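Local atomic coordinates of secretory pathway GDP dissociation inhibitor (Saccharomyces cerevisiae, PDB entry 2BCG), a protein that holds Rab GTPases such as Sec4 in their GDP-bound form by blocking GDP release, and extracts GDP-bound Ypt7 from vacuolar membranes. Residues 8-13 against 286-291; 200-205 against 213-218; 314-319 against 388-393. All blocks are in the same frame, centred on the assembly; numbering follows the deposited sequence. Where two conformers were deposited one is given.

Overall arrangement
Contacts 2 and 3 are the nearest pair, with centres about 32 Å apart; contact 1 is about 42 Å from contact 2 and 46 Å from contact 3, centre to centre. No two share a helix or strand. Contact 1 is the most exposed, with five of twelve touching residues exposed; contact 3 has two and contact 2 none. Contact 1 sits farthest from the middle of the chain and joins the N-terminal segment to the exit of strand 285-288 by backbone bonds. Contact 3 pairs two neighbouring strands of the large mixed sheet, again through the backbone. Contact 2 differs: there a helix side chain, R218, does most of the bonding, on the helical part that holds the geranylgeranyl groups.

Contact 1: residues 8-13 against 286-291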
ATOM      1  N   ILE A   8      19.965  -7.827 -21.010  1.00 31.98           N
ATOM      2  CA  ILE A   8      19.442  -7.988 -19.655  1.00 29.93           C
ATOM      3  C   ILE A   8      20.174  -9.134 -18.988  1.00 29.18           C
ATOM      4  O   ILE A   8      20.287 -10.217 -19.580  1.00 28.62           O
ATOM      5  CB  ILE A   8      17.915  -8.245 -19.648  1.00 29.25           C
ATOM      6  CG1 ILE A   8      17.197  -7.263 -20.582  1.00 28.30           C
ATOM      7  CG2 ILE A   8      17.349  -8.159 -18.199  1.00 28.56           C
ATOM      8  CD1 ILE A   8      15.773  -7.670 -20.898  1.00 26.73           C
ATOM      9  N   ASP A   9      20.679  -8.882 -17.775  1.00 28.24           N
ATOM     10  CA  ASP A   9      21.264  -9.922 -16.923  1.00 27.70           C
ATOM     11  C   ASP A   9      20.366 -11.146 -16.883  1.00 26.56           C
ATOM     12  O   ASP A   9      19.143 -11.043 -16.763  1.00 26.29           O
ATOM     13  CB  ASP A   9      21.440  -9.418 -15.486  1.00 28.23           C
ATOM     14  CG  ASP A   9      22.734  -8.659 -15.262  1.00 29.85           C
ATOM     15  OD1 ASP A   9      23.501  -8.379 -16.240  1.00 30.55           O
ATOM     16  OD2 ASP A   9      22.964  -8.313 -14.076  1.00 29.58           O
ATOM     17  N   THR A  10      20.989 -12.307 -16.962  1.00 25.41           N
ATOM     18  CA  THR A  10      20.287 -13.565 -16.945  1.00 24.45           C
ATOM     19  C   THR A  10      20.045 -14.011 -15.492  1.00 22.90           C
ATOM     20  O   THR A  10      18.986 -14.577 -15.209  1.00 22.38           O
ATOM     21  CB  THR A  10      21.083 -14.648 -17.769  1.00 25.12           C
ATOM     22  OG1 THR A  10      20.946 -14.374 -19.172  1.00 27.73           O
ATOM     23  CG2 THR A  10      20.575 -16.059 -17.482  1.00 27.27           C
ATOM     24  N   ASP A  11      21.003 -13.732 -14.592  1.00 21.08           N
ATOM     25  CA  ASP A  11      21.064 -14.432 -13.285  1.00 20.37           C
ATOM     26  C   ASP A  11      20.715 -13.527 -12.124  1.00 18.43           C
ATOM     27  O   ASP A  11      21.205 -12.408 -12.057  1.00 18.52           O
ATOM     28  CB  ASP A  11      22.477 -14.980 -13.014  1.00 20.95           C
ATOM     29  CG  ASP A  11      22.910 -16.007 -14.021  1.00 24.01           C
ATOM     30  OD1 ASP A  11      22.054 -16.710 -14.582  1.00 25.24           O
ATOM     31  OD2 ASP A  11      24.135 -16.092 -14.238  1.00 29.71           O
ATOM     32  N   TYR A  12      19.895 -14.046 -11.199  1.00 16.96           N
ATOM     33  CA  TYR A  12      19.452 -13.303 -10.003  1.00 16.74           C
ATOM     34  C   TYR A  12      19.559 -14.193  -8.765  1.00 16.88           C
ATOM     35  O   TYR A  12      19.615 -15.415  -8.868  1.00 18.60           O
ATOM     36  CB  TYR A  12      17.987 -12.789 -10.169  1.00 16.89           C
ATOM     37  CG  TYR A  12      17.874 -11.855 -11.349  1.00 16.09           C
ATOM     38  CD1 TYR A  12      18.014 -10.478 -11.194  1.00 14.93           C
ATOM     39  CD2 TYR A  12      17.751 -12.372 -12.654  1.00 14.83           C
ATOM     40  CE1 TYR A  12      18.011  -9.610 -12.295  1.00 16.44           C
ATOM     41  CE2 TYR A  12      17.751 -11.517 -13.767  1.00 16.83           C
ATOM     42  CZ  TYR A  12      17.869 -10.158 -13.589  1.00 16.83           C
ATOM     43  OH  TYR A  12      17.870  -9.346 -14.721  1.00 21.67           O
ATOM     44  N   ASP A  13      19.588 -13.574  -7.579  1.00 14.99           N
ATOM     45  CA  ASP A  13      19.444 -14.371  -6.344  1.00 15.81           C
ATOM     46  C   ASP A  13      18.016 -14.898  -6.132  1.00 16.02           C
ATOM     47  O   ASP A  13      17.824 -15.989  -5.584  1.00 16.10           O
ATOM     48  CB  ASP A  13      19.815 -13.569  -5.095  1.00 16.33           C
ATOM     49  CG  ASP A  13      21.296 -13.283  -4.986  1.00 18.09           C
ATOM     50  OD1 ASP A  13      21.659 -12.112  -4.809  1.00 17.80           O
ATOM     51  OD2 ASP A  13      22.115 -14.239  -5.045  1.00 22.13           O
ATOM     52  N   THR A 286      15.103 -15.253 -20.976  1.00 21.04           N
ATOM     53  CA  THR A 286      15.054 -16.273 -19.951  1.00 20.42           C
ATOM     54  C   THR A 286      15.916 -15.796 -18.769  1.00 19.20           C
ATOM     55  O   THR A 286      17.059 -15.362 -18.941  1.00 20.18           O
ATOM     56  CB  THR A 286      15.505 -17.622 -20.523  1.00 20.94           C
ATOM     57  OG1 THR A 286      14.542 -18.026 -21.516  1.00 24.77           O
ATOM     58  CG2 THR A 286      15.586 -18.664 -19.421  1.00 21.44           C
ATOM     59  N   PHE A 287      15.322 -15.855 -17.579  1.00 18.75           N
ATOM     60  CA  PHE A 287      15.939 -15.355 -16.350  1.00 17.10           C
ATOM     61  C   PHE A 287      16.027 -16.489 -15.343  1.00 17.17           C
ATOM     62  O   PHE A 287      15.097 -17.284 -15.236  1.00 18.09           O
ATOM     63  CB  PHE A 287      15.126 -14.185 -15.790  1.00 16.80           C
ATOM     64  CG  PHE A 287      14.919 -13.093 -16.806  1.00 16.01           C
ATOM     65  CD1 PHE A 287      13.666 -12.841 -17.357  1.00 17.61           C
ATOM     66  CD2 PHE A 287      16.011 -12.390 -17.297  1.00 18.03           C
ATOM     67  CE1 PHE A 287      13.496 -11.853 -18.361  1.00 18.83           C
ATOM     68  CE2 PHE A 287      15.851 -11.407 -18.291  1.00 20.09           C
ATOM     69  CZ  PHE A 287      14.594 -11.148 -18.824  1.00 18.43           C
ATOM     70  N   LYS A 288      17.162 -16.564 -14.638  1.00 16.63           N
ATOM     71  CA  LYS A 288      17.427 -17.688 -13.723  1.00 17.46           C
ATOM     72  C   LYS A 288      17.690 -17.228 -12.296  1.00 16.70           C
ATOM     73  O   LYS A 288      18.300 -16.197 -12.081  1.00 17.00           O
ATOM     74  CB  LYS A 288      18.614 -18.513 -14.235  1.00 19.09           C
ATOM     75  CG  LYS A 288      18.322 -19.171 -15.591  1.00 22.90           C
ATOM     76  CD  LYS A 288      19.511 -19.958 -16.049  1.00 28.31           C
ATOM     77  CE  LYS A 288      19.174 -20.794 -17.270  1.00 30.15           C
ATOM     78  NZ  LYS A 288      20.411 -21.449 -17.820  1.00 33.62           N
ATOM     79  N   ALA A 289      17.255 -18.038 -11.327  1.00 16.50           N
ATOM     80  CA  ALA A 289      17.569 -17.787  -9.917  1.00 16.02           C
ATOM     81  C   ALA A 289      17.406 -19.112  -9.167  1.00 16.12           C
ATOM     82  O   ALA A 289      16.663 -19.982  -9.618  1.00 16.55           O
ATOM     83  CB  ALA A 289      16.641 -16.746  -9.340  1.00 15.78           C
ATOM     84  N   PRO A 290      18.093 -19.267  -8.026  1.00 17.56           N
ATOM     85  CA  PRO A 290      17.918 -20.504  -7.228  1.00 18.01           C
ATOM     86  C   PRO A 290      16.568 -20.678  -6.531  1.00 17.40           C
ATOM     87  O   PRO A 290      16.214 -21.805  -6.132  1.00 16.58           O
ATOM     88  CB  PRO A 290      19.017 -20.409  -6.163  1.00 18.61           C
ATOM     89  CG  PRO A 290      19.614 -19.088  -6.262  1.00 21.37           C
ATOM     90  CD  PRO A 290      19.143 -18.389  -7.486  1.00 19.18           C
ATOM     91  N   LEU A 291      15.795 -19.601  -6.410  1.00 16.92           N
ATOM     92  CA  LEU A 291      14.470 -19.734  -5.822  1.00 16.33           C
ATOM     93  C   LEU A 291      13.499 -18.712  -6.410  1.00 15.06           C
ATOM     94  O   LEU A 291      13.912 -17.690  -6.964  1.00 15.40           O
ATOM     95  CB  LEU A 291      14.529 -19.600  -4.284  1.00 17.49           C
ATOM     96  CG  LEU A 291      15.020 -18.284  -3.696  1.00 18.50           C
ATOM     97  CD1 LEU A 291      13.782 -17.562  -3.208  1.00 19.62           C
ATOM     98  CD2 LEU A 291      15.997 -18.444  -2.533  1.00 21.91           C
TER
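I8 and Y12 meet the ring of F287 on the closely packed side. CG2 of I8, anti to the backbone N, is the branch that meets the ring, 3.6 Å from F287 CE2. The Y12 and F287 side chains run side by side in the same direction, with Y12 CE2 4.0 Å from F287 CD2. L38 of strand 37-40 touches both side chains. Within its own segment the Y12 hydroxyl donates to D9 O at 2.9 Å, from above the carbonyl plane, which helps fix the far end of the ring.

The two segments run in nearly the same direction. K288 N donates to T10 O at 2.8 Å and Y12 N to K288 O at 2.8 Å, giving a single bridge at D11 and K288. This pairing brings the approach to strand 14-17, in the Rossmann-like parallel sheet, beside the end of strand 285-288. Past the bridge, A289 packs on Y12, its CB 3.3 Å from Y12 O. P290 CD rests 3.3 Å from D13 O.

The other side is loose. Exposed D11 and K288 lie alongside each other, yet D11 OD1 and K288 NZ stay 6.0 Å apart. K36 forms a salt bridge with the D9 carboxylate and also bonds D11 O.

Contact 2: residues 200-205 against 213-218; sequences ALWTND and RPSFER
The guanidinium of R218 lies flat on the indole of W202, with the planes 15° apart. R218 CZ is 3.5 Å from the centroid of the six-membered ring of W202, over its face, a cation-pi contact. R218 CD adds a CH-pi contact over the same ring at 3.9 Å. The chain of R218 is extended from CG to NE (chi2 176°, chi3 171°), which brings NE over the indole. The edge of the guanidinium is used as well. NH1 donates to A200 O at 2.9 Å, in the guanidinium plane and nearly straight, and makes a weak bond to L201 O at 3.2 Å.

The indole is held in turn by helix 212-229. W202 NE1 donates to S215 OG at 3.0 Å, with OG tilted from the ring plane. P214 CB approaches the ring edge, 4.2 Å from W202 CZ2. Y207 also stacks on the indole.

Behind this layer, A200 and L201 close helix 189-199, and L201 has positive phi. R218 thus reaches carbonyls at the C-terminal end of that helix and ties it to the next one. The L201 side chain is about 10 Å from a bound geranylgeranyl group. The cationic group meets both pi electrons and helix-end carbonyls, so both would probably favour its charge.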
ATOM      1  N   ALA A 200     -10.291  -9.216  20.154  1.00 17.71           N
ATOM      2  CA  ALA A 200      -9.376 -10.209  19.610  1.00 18.48           C
ATOM      3  C   ALA A 200      -9.604 -10.351  18.093  1.00 19.42           C
ATOM      4  O   ALA A 200      -8.714 -10.823  17.357  1.00 19.94           O
ATOM      5  CB  ALA A 200      -9.511 -11.543  20.338  1.00 18.40           C
ATOM      6  N   LEU A 201     -10.778  -9.905  17.635  1.00 20.42           N
ATOM      7  CA  LEU A 201     -11.166  -9.940  16.219  1.00 21.32           C
ATOM      8  C   LEU A 201     -11.129 -11.332  15.606  1.00 21.93           C
ATOM      9  O   LEU A 201     -10.751 -11.500  14.431  1.00 22.07           O
ATOM     10  CB  LEU A 201     -10.332  -8.949  15.401  1.00 22.14           C
ATOM     11  CG  LEU A 201     -10.524  -7.484  15.786  1.00 22.44           C
ATOM     12  CD1 LEU A 201      -9.352  -6.578  15.397  1.00 23.56           C
ATOM     13  CD2 LEU A 201     -11.885  -6.964  15.271  1.00 23.04           C
ATOM     14  N   TRP A 202     -11.524 -12.334  16.392  1.00 22.13           N
ATOM     15  CA  TRP A 202     -11.811 -13.648  15.839  1.00 23.67           C
ATOM     16  C   TRP A 202     -13.129 -13.552  15.062  1.00 25.04           C
ATOM     17  O   TRP A 202     -14.022 -12.802  15.457  1.00 25.52           O
ATOM     18  CB  TRP A 202     -11.947 -14.706  16.947  1.00 23.50           C
ATOM     19  CG  TRP A 202     -10.699 -14.984  17.752  1.00 22.73           C
ATOM     20  CD1 TRP A 202     -10.496 -14.674  19.070  1.00 22.25           C
ATOM     21  CD2 TRP A 202      -9.499 -15.650  17.313  1.00 22.81           C
ATOM     22  NE1 TRP A 202      -9.246 -15.106  19.480  1.00 22.07           N
ATOM     23  CE2 TRP A 202      -8.617 -15.701  18.426  1.00 22.29           C
ATOM     24  CE3 TRP A 202      -9.082 -16.207  16.096  1.00 24.69           C
ATOM     25  CZ2 TRP A 202      -7.341 -16.284  18.356  1.00 24.13           C
ATOM     26  CZ3 TRP A 202      -7.800 -16.794  16.034  1.00 23.57           C
ATOM     27  CH2 TRP A 202      -6.954 -16.824  17.160  1.00 23.24           C
ATOM     28  N   THR A 203     -13.248 -14.285  13.957  1.00 26.19           N
ATOM     29  CA  THR A 203     -14.447 -14.224  13.107  1.00 27.62           C
ATOM     30  C   THR A 203     -15.400 -15.340  13.490  1.00 27.78           C
ATOM     31  O   THR A 203     -16.545 -15.417  13.003  1.00 26.40           O
ATOM     32  CB  THR A 203     -14.097 -14.321  11.597  1.00 28.85           C
ATOM     33  OG1 THR A 203     -15.278 -14.140  10.803  1.00 32.71           O
ATOM     34  CG2 THR A 203     -13.521 -15.651  11.276  1.00 27.83           C
ATOM     35  N   ASN A 204     -14.913 -16.208  14.374  1.00 27.90           N
ATOM     36  CA  ASN A 204     -15.689 -17.327  14.883  1.00 29.42           C
ATOM     37  C   ASN A 204     -15.329 -17.592  16.341  1.00 28.92           C
ATOM     38  O   ASN A 204     -14.424 -16.954  16.881  1.00 28.43           O
ATOM     39  CB  ASN A 204     -15.457 -18.583  14.023  1.00 29.97           C
ATOM     40  CG  ASN A 204     -13.983 -18.950  13.912  1.00 31.53           C
ATOM     41  OD1 ASN A 204     -13.281 -19.089  14.922  1.00 32.95           O
ATOM     42  ND2 ASN A 204     -13.500 -19.096  12.684  1.00 32.91           N
ATOM     43  N   ASP A 205     -16.044 -18.530  16.956  1.00 29.24           N
ATOM     44  CA  ASP A 205     -15.820 -18.888  18.355  1.00 29.84           C
ATOM     45  C   ASP A 205     -14.905 -20.083  18.609  1.00 29.98           C
ATOM     46  O   ASP A 205     -14.857 -20.585  19.737  1.00 30.42           O
ATOM     47  CB  ASP A 205     -17.160 -19.130  19.037  1.00 30.32           C
ATOM     48  CG  ASP A 205     -17.859 -17.850  19.383  1.00 29.61           C
ATOM     49  OD1 ASP A 205     -19.081 -17.902  19.605  1.00 30.75           O
ATOM     50  OD2 ASP A 205     -17.176 -16.802  19.424  1.00 29.05           O
ATOM     51  N   ARG A 213      -3.051 -18.130  24.818  1.00 26.47           N
ATOM     52  CA  ARG A 213      -1.939 -17.273  24.387  1.00 27.14           C
ATOM     53  C   ARG A 213      -2.237 -16.363  23.166  1.00 26.60           C
ATOM     54  O   ARG A 213      -2.052 -15.142  23.276  1.00 26.34           O
ATOM     55  CB  ARG A 213      -0.662 -18.120  24.159  1.00 27.62           C
ATOM     56  CG  ARG A 213       0.484 -17.396  23.429  1.00 30.18           C
ATOM     57  CD  ARG A 213       1.559 -16.879  24.380  1.00 34.29           C
ATOM     58  NE  ARG A 213       2.155 -17.915  25.227  1.00 34.79           N
ATOM     59  CZ  ARG A 213       2.795 -17.642  26.358  1.00 34.33           C
ATOM     60  NH1 ARG A 213       2.939 -16.379  26.738  1.00 36.03           N
ATOM     61  NH2 ARG A 213       3.301 -18.615  27.103  1.00 36.57           N
ATOM     62  N   PRO A 214      -2.650 -16.951  22.009  1.00 26.40           N
ATOM     63  CA  PRO A 214      -2.964 -16.146  20.798  1.00 26.24           C
ATOM     64  C   PRO A 214      -4.060 -15.116  21.027  1.00 25.02           C
ATOM     65  O   PRO A 214      -3.942 -14.003  20.546  1.00 24.77           O
ATOM     66  CB  PRO A 214      -3.438 -17.172  19.769  1.00 26.15           C
ATOM     67  CG  PRO A 214      -3.619 -18.445  20.520  1.00 28.36           C
ATOM     68  CD  PRO A 214      -2.804 -18.392  21.757  1.00 26.97           C
ATOM     69  N   SER A 215      -5.120 -15.498  21.737  1.00 23.89           N
ATOM     70  CA  SER A 215      -6.156 -14.531  22.133  1.00 22.64           C
ATOM     71  C   SER A 215      -5.601 -13.420  23.030  1.00 22.97           C
ATOM     72  O   SER A 215      -5.922 -12.247  22.828  1.00 22.32           O
ATOM     73  CB  SER A 215      -7.346 -15.232  22.823  1.00 22.32           C
ATOM     74  OG  SER A 215      -7.973 -16.162  21.964  1.00 23.62           O
ATOM     75  N   PHE A 216      -4.775 -13.782  24.020  1.00 22.56           N
ATOM     76  CA  PHE A 216      -4.150 -12.810  24.910  1.00 22.31           C
ATOM     77  C   PHE A 216      -3.346 -11.790  24.099  1.00 22.51           C
ATOM     78  O   PHE A 216      -3.468 -10.572  24.298  1.00 22.09           O
ATOM     79  CB  PHE A 216      -3.216 -13.524  25.915  1.00 22.55           C
ATOM     80  CG  PHE A 216      -2.560 -12.590  26.901  1.00 24.05           C
ATOM     81  CD1 PHE A 216      -1.353 -11.954  26.590  1.00 25.11           C
ATOM     82  CD2 PHE A 216      -3.147 -12.343  28.146  1.00 25.96           C
ATOM     83  CE1 PHE A 216      -0.758 -11.076  27.503  1.00 26.62           C
ATOM     84  CE2 PHE A 216      -2.550 -11.467  29.062  1.00 26.81           C
ATOM     85  CZ  PHE A 216      -1.363 -10.836  28.737  1.00 26.35           C
ATOM     86  N   GLU A 217      -2.491 -12.305  23.215  1.00 22.72           N
ATOM     87  CA  GLU A 217      -1.690 -11.429  22.353  1.00 23.49           C
ATOM     88  C   GLU A 217      -2.534 -10.538  21.427  1.00 22.25           C
ATOM     89  O   GLU A 217      -2.205  -9.362  21.266  1.00 22.85           O
ATOM     90  CB  GLU A 217      -0.579 -12.191  21.603  0.70 23.75           C
ATOM     91  CG  GLU A 217      -1.012 -13.199  20.529  0.70 25.25           C
ATOM     92  CD  GLU A 217       0.110 -14.174  20.081  0.70 25.57           C
ATOM     93  OE1 GLU A 217       1.263 -14.047  20.546  0.70 29.63           O
ATOM     94  OE2 GLU A 217      -0.160 -15.065  19.235  0.70 31.51           O
ATOM     95  N   ARG A 218      -3.606 -11.079  20.831  1.00 21.29           N
ATOM     96  CA  ARG A 218      -4.505 -10.267  19.976  1.00 20.65           C
ATOM     97  C   ARG A 218      -5.197  -9.153  20.772  1.00 20.00           C
ATOM     98  O   ARG A 218      -5.304  -8.027  20.292  1.00 18.29           O
ATOM     99  CB  ARG A 218      -5.555 -11.119  19.254  1.00 20.90           C
ATOM    100  CG  ARG A 218      -5.074 -12.054  18.127  1.00 24.13           C
ATOM    101  CD  ARG A 218      -6.295 -12.833  17.669  1.00 28.63           C
ATOM    102  NE  ARG A 218      -6.121 -13.637  16.469  1.00 31.50           N
ATOM    103  CZ  ARG A 218      -6.924 -13.619  15.405  1.00 31.81           C
ATOM    104  NH1 ARG A 218      -8.004 -12.835  15.367  1.00 31.36           N
ATOM    105  NH2 ARG A 218      -6.653 -14.408  14.370  1.00 34.90           N
TER

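Contact 3: residues 314-319 against 388-393; sequences ICILNH and PIEEKF
A classic beta bulge interrupts the antiparallel pairing of strands 303-317 and 391-402, at the edge of the large mixed sheet. E390 and E391 both face I316. I316 O takes a bond from E390 N at 2.8 Å and a weak one from E391 N. I316 N in turn donates to E391 O at 2.9 Å. Beyond the bulge the pairing is regular: I314 and F393 form a hydrogen-bonded pair, and C315 and K392 a non-hydrogen-bonded one.

I314, I316 and F393 share a face of the sheet. CD1 of I316 meets the ring edge of F393, 3.6 Å from CE2. Residues of helix 55-62 pack against this side, with Y59 edge-to-face on the F393 ring. E391 starts out on this face too, and its carboxylate forms a salt bridge with K63. On the other face, CB of C315 lies 4.0 Å from I389 CG2, and F383 touches both residues.

Past the end of strand 303-317, H319 reaches back to P388. Its CG sits between the backbone N and the carbonyl carbon, chi1 57°, and the ring meets P388 O with its NE2 edge. NE2 donates to that oxygen at 2.8 Å, on a lone pair. An alanine here would probably leave P388 O with its water but no imidazole donor, and the loop at P388 less firmly held to the other segment. The water donates to P388 O at 2.7 Å and accepts from N318 N at 2.8 Å.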
ATOM      1  N   ILE A 314     -18.433  -4.315  -3.090  1.00 10.57           N
ATOM      2  CA  ILE A 314     -17.952  -2.954  -3.071  1.00 11.61           C
ATOM      3  C   ILE A 314     -19.130  -2.042  -3.394  1.00 10.90           C
ATOM      4  O   ILE A 314     -19.709  -2.106  -4.492  1.00 11.32           O
ATOM      5  CB  ILE A 314     -16.811  -2.765  -4.106  1.00 12.43           C
ATOM      6  CG1 ILE A 314     -15.634  -3.717  -3.821  1.00 13.14           C
ATOM      7  CG2 ILE A 314     -16.393  -1.287  -4.217  1.00 13.38           C
ATOM      8  CD1 ILE A 314     -14.683  -3.817  -5.016  1.00 14.70           C
ATOM      9  N   CYS A 315     -19.533  -1.246  -2.401  1.00 10.69           N
ATOM     10  CA  CYS A 315     -20.696  -0.378  -2.558  1.00 11.42           C
ATOM     11  C   CYS A 315     -20.274   1.066  -2.613  1.00 11.53           C
ATOM     12  O   CYS A 315     -19.403   1.477  -1.833  1.00 12.52           O
ATOM     13  CB  CYS A 315     -21.628  -0.537  -1.370  1.00 11.75           C
ATOM     14  SG  CYS A 315     -22.201  -2.259  -1.200  1.00 13.72           S
ATOM     15  N   ILE A 316     -20.880   1.816  -3.534  1.00 10.59           N
ATOM     16  CA  ILE A 316     -20.643   3.258  -3.619  1.00 10.48           C
ATOM     17  C   ILE A 316     -21.869   3.953  -3.076  1.00 10.85           C
ATOM     18  O   ILE A 316     -22.990   3.662  -3.486  1.00 11.31           O
ATOM     19  CB  ILE A 316     -20.394   3.741  -5.053  1.00 11.20           C
ATOM     20  CG1 ILE A 316     -19.146   3.089  -5.663  1.00 12.02           C
ATOM     21  CG2 ILE A 316     -20.297   5.285  -5.066  1.00 11.98           C
ATOM     22  CD1 ILE A 316     -18.959   3.418  -7.187  1.00 12.08           C
ATOM     23  N   LEU A 317     -21.620   4.810  -2.093  1.00 10.62           N
ATOM     24  CA  LEU A 317     -22.696   5.632  -1.504  1.00 11.61           C
ATOM     25  C   LEU A 317     -22.415   7.064  -1.854  1.00 13.10           C
ATOM     26  O   LEU A 317     -21.278   7.433  -2.104  1.00 13.10           O
ATOM     27  CB  LEU A 317     -22.742   5.510   0.011  1.00 10.94           C
ATOM     28  CG  LEU A 317     -22.534   4.111   0.628  1.00 10.61           C
ATOM     29  CD1 LEU A 317     -22.522   4.188   2.119  1.00 11.90           C
ATOM     30  CD2 LEU A 317     -23.612   3.147   0.192  1.00 14.56           C
ATOM     31  N   ASN A 318     -23.471   7.880  -1.858  1.00 13.08           N
ATOM     32  CA  ASN A 318     -23.268   9.316  -2.021  1.00 14.74           C
ATOM     33  C   ASN A 318     -23.587  10.082  -0.725  1.00 14.82           C
ATOM     34  O   ASN A 318     -23.927  11.280  -0.756  1.00 15.05           O
ATOM     35  CB  ASN A 318     -24.021   9.850  -3.244  1.00 16.78           C
ATOM     36  CG  ASN A 318     -25.488   9.824  -3.081  1.00 19.28           C
ATOM     37  OD1 ASN A 318     -26.017   9.425  -2.045  1.00 20.12           O
ATOM     38  ND2 ASN A 318     -26.199  10.259  -4.139  1.00 25.27           N
ATOM     39  N   HIS A 319     -23.506   9.373   0.399  1.00 12.98           N
ATOM     40  CA  HIS A 319     -23.794   9.930   1.726  1.00 12.96           C
ATOM     41  C   HIS A 319     -23.098   9.087   2.794  1.00 12.52           C
ATOM     42  O   HIS A 319     -22.738   7.940   2.551  1.00 12.81           O
ATOM     43  CB  HIS A 319     -25.301   9.845   1.976  1.00 12.75           C
ATOM     44  CG  HIS A 319     -25.810   8.449   1.856  1.00 13.07           C
ATOM     45  ND1 HIS A 319     -25.677   7.526   2.872  1.00 13.87           N
ATOM     46  CD2 HIS A 319     -26.380   7.791   0.817  1.00 13.33           C
ATOM     47  CE1 HIS A 319     -26.155   6.359   2.470  1.00 13.87           C
ATOM     48  NE2 HIS A 319     -26.599   6.501   1.235  1.00 12.39           N
ATOM     49  N   PRO A 388     -29.300   4.204   1.242  1.00 13.12           N
ATOM     50  CA  PRO A 388     -29.379   3.969  -0.209  1.00 13.27           C
ATOM     51  C   PRO A 388     -28.002   3.739  -0.845  1.00 13.71           C
ATOM     52  O   PRO A 388     -27.043   4.416  -0.535  1.00 13.22           O
ATOM     53  CB  PRO A 388     -30.038   5.243  -0.740  1.00 14.42           C
ATOM     54  CG  PRO A 388     -30.816   5.788   0.433  1.00 14.90           C
ATOM     55  CD  PRO A 388     -29.974   5.457   1.639  1.00 13.48           C
ATOM     56  N   ILE A 389     -27.934   2.783  -1.765  1.00 12.44           N
ATOM     57  CA  ILE A 389     -26.641   2.421  -2.391  1.00 13.47           C
ATOM     58  C   ILE A 389     -26.703   2.810  -3.875  1.00 13.81           C
ATOM     59  O   ILE A 389     -27.676   2.457  -4.580  1.00 15.42           O
ATOM     60  CB  ILE A 389     -26.332   0.896  -2.215  1.00 12.94           C
ATOM     61  CG1 ILE A 389     -26.196   0.510  -0.723  1.00 13.93           C
ATOM     62  CG2 ILE A 389     -25.107   0.504  -3.075  1.00 13.42           C
ATOM     63  CD1 ILE A 389     -26.324  -0.999  -0.433  1.00 14.24           C
ATOM     64  N   GLU A 390     -25.705   3.556  -4.336  1.00 13.37           N
ATOM     65  CA  GLU A 390     -25.676   4.012  -5.727  1.00 14.75           C
ATOM     66  C   GLU A 390     -25.339   2.896  -6.689  1.00 14.33           C
ATOM     67  O   GLU A 390     -25.974   2.760  -7.740  1.00 17.27           O
ATOM     68  CB  GLU A 390     -24.697   5.164  -5.895  0.50 15.76           C
ATOM     69  CG  GLU A 390     -24.673   5.760  -7.277  0.50 16.80           C
ATOM     70  CD  GLU A 390     -24.170   7.180  -7.274  0.50 20.16           C
ATOM     71  OE1 GLU A 390     -23.345   7.512  -6.393  0.50 20.23           O
ATOM     72  OE2 GLU A 390     -24.594   7.972  -8.146  0.50 22.11           O
ATOM     73  N   GLU A 391     -24.290   2.142  -6.347  1.00 13.72           N
ATOM     74  CA  GLU A 391     -23.858   1.008  -7.182  1.00 14.05           C
ATOM     75  C   GLU A 391     -23.210  -0.028  -6.300  1.00 13.78           C
ATOM     76  O   GLU A 391     -22.610   0.292  -5.265  1.00 13.09           O
ATOM     77  CB  GLU A 391     -22.860   1.517  -8.221  0.50 14.34           C
ATOM     78  CG  GLU A 391     -22.549   0.579  -9.357  0.50 14.76           C
ATOM     79  CD  GLU A 391     -23.788   0.114 -10.075  0.50 16.74           C
ATOM     80  OE1 GLU A 391     -24.114   0.740 -11.102  0.50 20.05           O
ATOM     81  OE2 GLU A 391     -24.445  -0.844  -9.592  0.50 16.44           O
ATOM     82  N   LYS A 392     -23.336  -1.270  -6.730  1.00 12.86           N
ATOM     83  CA  LYS A 392     -22.704  -2.409  -6.063  1.00 13.66           C
ATOM     84  C   LYS A 392     -21.839  -3.129  -7.103  1.00 13.47           C
ATOM     85  O   LYS A 392     -22.295  -3.353  -8.255  1.00 14.09           O
ATOM     86  CB  LYS A 392     -23.766  -3.417  -5.607  1.00 15.24           C
ATOM     87  CG  LYS A 392     -24.677  -2.999  -4.505  1.00 18.42           C
ATOM     88  CD  LYS A 392     -25.647  -4.137  -4.219  1.00 20.66           C
ATOM     89  CE  LYS A 392     -26.585  -3.748  -3.105  1.00 22.64           C
ATOM     90  NZ  LYS A 392     -27.765  -4.680  -3.046  1.00 24.28           N
ATOM     91  N   PHE A 393     -20.637  -3.532  -6.691  1.00 11.58           N
ATOM     92  CA  PHE A 393     -19.759  -4.362  -7.524  1.00 12.15           C
ATOM     93  C   PHE A 393     -19.418  -5.609  -6.722  1.00 13.44           C
ATOM     94  O   PHE A 393     -18.735  -5.520  -5.693  1.00 13.70           O
ATOM     95  CB  PHE A 393     -18.505  -3.590  -7.898  1.00 12.12           C
ATOM     96  CG  PHE A 393     -18.788  -2.273  -8.588  1.00 12.16           C
ATOM     97  CD1 PHE A 393     -18.819  -2.178  -9.989  1.00 12.89           C
ATOM     98  CD2 PHE A 393     -19.038  -1.120  -7.842  1.00 12.51           C
ATOM     99  CE1 PHE A 393     -19.098  -0.937 -10.637  1.00 12.86           C
ATOM    100  CE2 PHE A 393     -19.307   0.102  -8.497  1.00 13.86           C
ATOM    101  CZ  PHE A 393     -19.339   0.171  -9.886  1.00 13.30           C
TER
HETATM  102  O   HOH W   1     -25.866   6.360  -2.081  1.00 16.95           O